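Local coordinates for sugar phosphate isomerase/epimerase (Parabacteroides distasonis, PDB 3L23), which probably acts as a sugar phosphate isomerase or epimerase, on a TIM-barrel scaffold that binds a magnesium ion, at residues 164-169 against 197-202; 141-146 against 204-209. All blocks are in the same frame, centred on the assembly; numbering follows the deposited sequence.

Contacts 1 and 2 illustrate how a TIM barrel joins a metal-bearing strand to the helices outside it. Their centres lie about 12 Å apart, on the same side of the chain's centre, and both draw on helix 198-205. Along the chain the order is 141-146, 164-169, 197-202, 204-209, so contact 2 brackets contact 1. Helix 136-155 leads directly into strand 162-165, whose parallel neighbour 211-216 follows helix 198-205. The two contacts also touch: Tyr164 CD1 lies 3.6 Å from Phe146 CE2, and the SG of Cys143 packs on Met202. Mostly buried side chains thus link the strand that carries His165 to the two helices outside it.

Contact 1: 164-169 against 197-202; sequences YHNHNM and QIYDLM. With MG (magnesium ion), chain B.
A Met-aromatic contact between Tyr164 and Met202 seats helix 198-205 against the strand that carries a ligand of the magnesium site. Met202, present as selenomethionine, places its SE over one face of the phenol ring, 4.1 Å from the centroid of the Tyr164 ring and 28° off its normal. The nearest ring atom is Tyr164 CE2, 3.6 Å from Met202 SE, while the methyl CE reaches on toward CZ and OH. Beyond CG the methionine chain is extended, and the two side chains cross at about a right angle. The phenol's polar end is hydrogen-bonded to Glu170. Farther along, Asn166 CB approaches Tyr199 CE1 obliquely, and Ile198 CD1 rests 3.9 Å from Met169 O.

In this Xylose isomerase-like TIM barrel, alternation along the strand turns His165 away from the helix, and its NE2 binds magnesium at 2.2 Å. Two waters and the side chains of Asp216, His242 and Glu275 complete the shell; Pro128 O accepts from His165 ND1 and so helps set the ring's rotation. His165 CE1 lies above the face of the His167 ring, offset toward its rim.

No direct hydrogen bond joins the segments, but a water does: it lies 3.0 Å from Tyr164 O, 2.9 Å from Asn166 OD1 and 2.8 Å from Tyr199 OH, at the edge of the Tyr199 ring and in its plane. The Asn166 amide is held from both ends. Its OD1 also accepts from the backbone N of Asp216 and so probably helps position that ligand from the second shell, and its ND2 donates to His167 O at 2.9 Å as well as bonding Thr220. A chi1 of 63°, with CG between the backbone N and the carbonyl carbon, directs the amide to these partners.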
loop_
_atom_site.group_PDB
_atom_site.type_symbol
_atom_site.label_atom_id
_atom_site.label_comp_id
_atom_site.label_asym_id
_atom_site.label_seq_id
_atom_site.Cartn_x
_atom_site.Cartn_y
_atom_site.Cartn_z
ATOM N N TYR A 164 5.212 -3.193 3.553
ATOM C CA TYR A 164 4.361 -4.226 2.959
ATOM C C TYR A 164 2.878 -3.917 3.158
ATOM O O TYR A 164 2.433 -3.728 4.302
ATOM C CB TYR A 164 4.673 -5.622 3.552
ATOM C CG TYR A 164 3.912 -6.716 2.811
ATOM C CD1 TYR A 164 4.342 -7.182 1.583
ATOM C CD2 TYR A 164 2.684 -7.183 3.302
ATOM C CE1 TYR A 164 3.597 -8.133 0.889
ATOM C CE2 TYR A 164 1.959 -8.123 2.619
ATOM C CZ TYR A 164 2.427 -8.580 1.411
ATOM O OH TYR A 164 1.728 -9.526 0.709
ATOM N N HIS A 165 2.129 -3.914 2.044
ATOM C CA HIS A 165 0.664 -3.700 2.025
ATOM C C HIS A 165 -0.043 -5.008 1.702
ATOM O O HIS A 165 0.269 -5.716 0.731
ATOM C CB HIS A 165 0.295 -2.577 1.020
ATOM C CG HIS A 165 -1.143 -2.569 0.568
ATOM N ND1 HIS A 165 -1.644 -3.507 -0.311
ATOM C CD2 HIS A 165 -2.168 -1.710 0.817
ATOM C CE1 HIS A 165 -2.917 -3.243 -0.567
ATOM N NE2 HIS A 165 -3.260 -2.155 0.105
ATOM N N ASN A 166 -1.069 -5.323 2.496
ATOM C CA ASN A 166 -1.798 -6.554 2.374
ATOM C C ASN A 166 -3.130 -6.400 1.656
ATOM O O ASN A 166 -3.716 -5.312 1.646
ATOM C CB ASN A 166 -2.147 -7.104 3.751
ATOM C CG ASN A 166 -3.069 -6.153 4.537
ATOM O OD1 ASN A 166 -2.640 -5.080 5.032
ATOM N ND2 ASN A 166 -4.350 -6.554 4.680
ATOM N N HIS A 167 -3.569 -7.501 1.045
ATOM C CA HIS A 167 -4.986 -7.699 0.719
ATOM C C HIS A 167 -5.520 -8.760 1.696
ATOM O O HIS A 167 -5.206 -8.688 2.885
ATOM C CB HIS A 167 -5.226 -8.043 -0.747
ATOM C CG HIS A 167 -4.790 -6.965 -1.701
ATOM N ND1 HIS A 167 -3.475 -6.777 -2.054
ATOM C CD2 HIS A 167 -5.498 -6.041 -2.398
ATOM C CE1 HIS A 167 -3.379 -5.780 -2.918
ATOM N NE2 HIS A 167 -4.593 -5.311 -3.150
ATOM N N ASN A 168 -6.316 -9.718 1.251
ATOM C CA ASN A 168 -6.832 -10.734 2.171
ATOM C C ASN A 168 -6.205 -12.092 2.020
ATOM O O ASN A 168 -6.407 -12.943 2.884
ATOM C CB ASN A 168 -8.379 -10.836 2.094
ATOM C CG ASN A 168 -8.909 -11.160 0.716
ATOM O OD1 ASN A 168 -8.201 -11.078 -0.308
ATOM N ND2 ASN A 168 -10.219 -11.472 0.671
HETATM N N MSE A 169 -5.432 -12.302 0.958
HETATM C CA MSE A 169 -4.774 -13.594 0.773
HETATM C C MSE A 169 -3.805 -13.903 1.902
HETATM O O MSE A 169 -3.502 -15.069 2.157
HETATM C CB MSE A 169 -3.990 -13.682 -0.557
HETATM C CG MSE A 169 -4.780 -13.517 -1.854
HETATM SE SE MSE A 169 -4.989 -11.558 -2.254
HETATM C CE MSE A 169 -3.305 -10.962 -1.632
ATOM N N GLN A 197 -1.848 -18.241 9.823
ATOM C CA GLN A 197 -2.110 -17.235 8.828
ATOM C C GLN A 197 -0.784 -16.719 8.274
ATOM O O GLN A 197 0.151 -16.424 9.033
ATOM C CB GLN A 197 -2.936 -16.079 9.408
ATOM C CG GLN A 197 -4.337 -16.537 9.866
ATOM C CD GLN A 197 -5.232 -15.419 10.351
ATOM O OE1 GLN A 197 -6.432 -15.412 10.045
ATOM N NE2 GLN A 197 -4.647 -14.443 11.084
ATOM N N ILE A 198 -0.723 -16.574 6.957
ATOM C CA ILE A 198 0.487 -16.031 6.308
ATOM C C ILE A 198 0.923 -14.717 6.923
ATOM O O ILE A 198 2.100 -14.526 7.191
ATOM C CB ILE A 198 0.308 -15.930 4.749
ATOM C CG1 ILE A 198 0.223 -17.316 4.138
ATOM C CG2 ILE A 198 1.470 -15.146 4.095
ATOM C CD1 ILE A 198 -0.402 -17.329 2.747
ATOM N N TYR A 199 -0.005 -13.788 7.165
ATOM C CA TYR A 199 0.361 -12.486 7.725
ATOM C C TYR A 199 1.075 -12.607 9.083
ATOM O O TYR A 199 2.022 -11.832 9.386
ATOM C CB TYR A 199 -0.901 -11.636 7.846
ATOM C CG TYR A 199 -0.693 -10.135 7.965
ATOM C CD1 TYR A 199 -0.215 -9.384 6.885
ATOM C CD2 TYR A 199 -0.975 -9.465 9.154
ATOM C CE1 TYR A 199 -0.036 -8.015 6.996
ATOM C CE2 TYR A 199 -0.801 -8.097 9.253
ATOM C CZ TYR A 199 -0.334 -7.387 8.198
ATOM O OH TYR A 199 -0.133 -6.025 8.276
ATOM N N ASP A 200 0.589 -13.517 9.925
ATOM C CA ASP A 200 1.247 -13.789 11.222
ATOM C C ASP A 200 2.673 -14.292 11.048
ATOM O O ASP A 200 3.545 -13.906 11.812
ATOM C CB ASP A 200 0.398 -14.711 12.068
ATOM C CG ASP A 200 -0.913 -14.075 12.410
ATOM O OD1 ASP A 200 -0.893 -12.850 12.596
ATOM O OD2 ASP A 200 -1.947 -14.747 12.478
ATOM N N LEU A 201 2.918 -15.118 10.036
ATOM C CA LEU A 201 4.259 -15.568 9.730
ATOM C C LEU A 201 5.112 -14.396 9.231
ATOM O O LEU A 201 6.313 -14.325 9.529
ATOM C CB LEU A 201 4.249 -16.706 8.695
ATOM C CG LEU A 201 3.494 -17.989 9.075
ATOM C CD1 LEU A 201 3.413 -18.926 7.882
ATOM C CD2 LEU A 201 4.119 -18.641 10.316
HETATM N N MSE A 202 4.508 -13.468 8.480
HETATM C CA MSE A 202 5.261 -12.322 7.970
HETATM C C MSE A 202 5.717 -11.433 9.113
HETATM O O MSE A 202 6.865 -10.980 9.136
HETATM C CB MSE A 202 4.434 -11.518 6.955
HETATM C CG MSE A 202 4.275 -12.234 5.621
HETATM SE SE MSE A 202 3.230 -10.995 4.478
HETATM C CE MSE A 202 3.436 -11.987 2.835
HETATM MG MG MG B . -5.115 -0.954 -0.261
HETATM O O HOH W 1 0.153 -5.008 5.672
HETATM O O HOH W 2 -5.851 -2.580 -1.422
HETATM O O HOH W 3 -3.958 -0.636 -2.300
#

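Contact 2: 141-146 against 204-209; sequences LVCDIF and KDTDPS
Cys143 and Thr206 bring two helices of the TIM barrel's outer layer together, where helix 198-205 gives way to the loop leading to strand 211-216 and passes the flank of helix 136-155. Their CA atoms approach to 5.4 Å, a close spacing that lets short side chains do the packing.

The direct contacts are van der Waals in kind and centre on Cys143. Its CB sits 3.4 Å from Asp205 O and 3.8 Å from Thr206 CG2. With chi1 at -66°, SG lies beside the backbone N, where it meets Asp205 CB and Thr206 CG2, each at 3.9 Å. The threonine methyl is therefore touched by both side-chain atoms of the cysteine. It also lies at the edge of the Phe146 ring, near the ring plane, with Phe146 CB 4.4 Å from Thr206 CG2. Val142 CG1 lies over one face of that ring, offset toward its rim, and Phe162 stacks with it where the helix meets the outer side of the sheet.

Polar links are indirect or local. A water donates to both Asp144 OD1 and Asp205 O, 2.8 Å from each, and bridges the segments beside the cysteine. The hydroxyl of Thr206 turns from the apolar patch: OG1 is hydrogen-bonded to Met202 O, in the last turn of helix 198-205, and to Arg237. Asn147 OD1 accepts from the backbone N of Asp207, adding a direct tie to helix 136-155 just beyond 141-146.

The loop is then shaped by an Asx turn. Asp207 OD1 accepts from Ser209 N, and Ser209 OG donates to the same oxygen at 2.7 Å, both donors arriving from one face of the carboxylate plane.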
loop_
_atom_site.group_PDB
_atom_site.type_symbol
_atom_site.label_atom_id
_atom_site.label_comp_id
_atom_site.label_asym_id
_atom_site.label_seq_id
_atom_site.Cartn_x
_atom_site.Cartn_y
_atom_site.Cartn_z
ATOM N N LEU A 141 11.161 -17.871 3.127
ATOM C CA LEU A 141 12.006 -17.314 2.077
ATOM C C LEU A 141 11.529 -15.946 1.649
ATOM O O LEU A 141 12.346 -15.039 1.459
ATOM C CB LEU A 141 12.089 -18.279 0.861
ATOM C CG LEU A 141 13.017 -17.825 -0.272
ATOM C CD1 LEU A 141 14.482 -17.685 0.199
ATOM C CD2 LEU A 141 12.960 -18.783 -1.419
ATOM N N VAL A 142 10.214 -15.749 1.559
ATOM C CA VAL A 142 9.699 -14.434 1.221
ATOM C C VAL A 142 10.113 -13.420 2.296
ATOM O O VAL A 142 10.590 -12.289 1.985
ATOM C CB VAL A 142 8.171 -14.454 1.011
ATOM C CG1 VAL A 142 7.630 -13.030 1.111
ATOM C CG2 VAL A 142 7.800 -15.146 -0.319
ATOM N N CYS A 143 9.985 -13.802 3.558
ATOM C CA CYS A 143 10.423 -12.910 4.640
ATOM C C CYS A 143 11.916 -12.530 4.566
ATOM O O CYS A 143 12.276 -11.371 4.749
ATOM C CB CYS A 143 10.130 -13.509 5.999
ATOM S SG CYS A 143 8.368 -13.657 6.322
ATOM N N ASP A 144 12.774 -13.497 4.277
ATOM C CA ASP A 144 14.186 -13.226 4.140
ATOM C C ASP A 144 14.438 -12.243 2.994
ATOM O O ASP A 144 15.309 -11.373 3.095
ATOM C CB ASP A 144 14.927 -14.525 3.838
ATOM C CG ASP A 144 14.933 -15.485 4.999
ATOM O OD1 ASP A 144 14.812 -15.021 6.152
ATOM O OD2 ASP A 144 15.143 -16.700 4.763
ATOM N N ILE A 145 13.684 -12.395 1.903
ATOM C CA ILE A 145 13.824 -11.527 0.744
ATOM C C ILE A 145 13.369 -10.100 1.136
ATOM O O ILE A 145 14.022 -9.114 0.765
ATOM C CB ILE A 145 13.090 -12.139 -0.524
ATOM C CG1 ILE A 145 13.895 -13.333 -1.043
ATOM C CG2 ILE A 145 12.827 -11.097 -1.623
ATOM C CD1 ILE A 145 13.130 -14.285 -2.013
ATOM N N PHE A 146 12.283 -9.975 1.876
ATOM C CA PHE A 146 11.825 -8.658 2.328
ATOM C C PHE A 146 12.893 -7.977 3.209
ATOM O O PHE A 146 13.154 -6.760 3.093
ATOM C CB PHE A 146 10.525 -8.772 3.116
ATOM C CG PHE A 146 9.269 -9.127 2.282
ATOM C CD1 PHE A 146 9.271 -9.169 0.893
ATOM C CD2 PHE A 146 8.066 -9.335 2.943
ATOM C CE1 PHE A 146 8.092 -9.496 0.183
ATOM C CE2 PHE A 146 6.894 -9.630 2.241
ATOM C CZ PHE A 146 6.915 -9.699 0.876
ATOM N N LYS A 204 6.095 -12.390 12.252
ATOM C CA LYS A 204 7.073 -13.122 13.080
ATOM C C LYS A 204 8.495 -13.138 12.524
ATOM O O LYS A 204 9.486 -13.052 13.289
ATOM C CB LYS A 204 6.608 -14.568 13.267
ATOM C CG LYS A 204 7.486 -15.381 14.176
ATOM C CD LYS A 204 6.885 -16.719 14.525
ATOM C CE LYS A 204 6.773 -17.653 13.369
ATOM N NZ LYS A 204 7.107 -19.025 13.919
ATOM N N ASP A 205 8.605 -13.308 11.214
ATOM C CA ASP A 205 9.870 -13.629 10.571
ATOM C C ASP A 205 10.481 -12.525 9.725
ATOM O O ASP A 205 11.467 -12.765 9.038
ATOM C CB ASP A 205 9.691 -14.882 9.724
ATOM C CG ASP A 205 9.500 -16.134 10.568
ATOM O OD1 ASP A 205 10.082 -16.210 11.668
ATOM O OD2 ASP A 205 8.795 -17.051 10.124
ATOM N N THR A 206 9.927 -11.327 9.805
ATOM C CA THR A 206 10.559 -10.130 9.241
ATOM C C THR A 206 11.132 -9.351 10.427
ATOM O O THR A 206 10.617 -9.424 11.536
ATOM C CB THR A 206 9.629 -9.262 8.437
ATOM O OG1 THR A 206 8.467 -8.921 9.203
ATOM C CG2 THR A 206 9.230 -9.996 7.166
ATOM N N ASP A 207 12.247 -8.689 10.193
ATOM C CA ASP A 207 13.026 -7.966 11.221
ATOM C C ASP A 207 12.327 -6.623 11.430
ATOM O O ASP A 207 12.238 -5.837 10.491
ATOM C CB ASP A 207 14.446 -7.785 10.698
ATOM C CG ASP A 207 15.372 -7.085 11.664
ATOM O OD1 ASP A 207 14.890 -6.262 12.476
ATOM O OD2 ASP A 207 16.604 -7.368 11.583
ATOM N N PRO A 208 11.862 -6.330 12.663
ATOM C CA PRO A 208 11.160 -5.048 12.864
ATOM C C PRO A 208 11.979 -3.794 12.615
ATOM O O PRO A 208 11.388 -2.723 12.416
ATOM C CB PRO A 208 10.758 -5.078 14.337
ATOM C CG PRO A 208 10.860 -6.475 14.749
ATOM C CD PRO A 208 11.941 -7.097 13.913
ATOM N N SER A 209 13.290 -3.910 12.591
ATOM C CA SER A 209 14.160 -2.776 12.328
ATOM C C SER A 209 14.308 -2.560 10.825
ATOM O O SER A 209 14.922 -1.590 10.397
ATOM C CB SER A 209 15.544 -2.983 12.947
ATOM O OG SER A 209 16.304 -3.948 12.219
HETATM O O HOH W 4 13.036 -14.904 8.285
#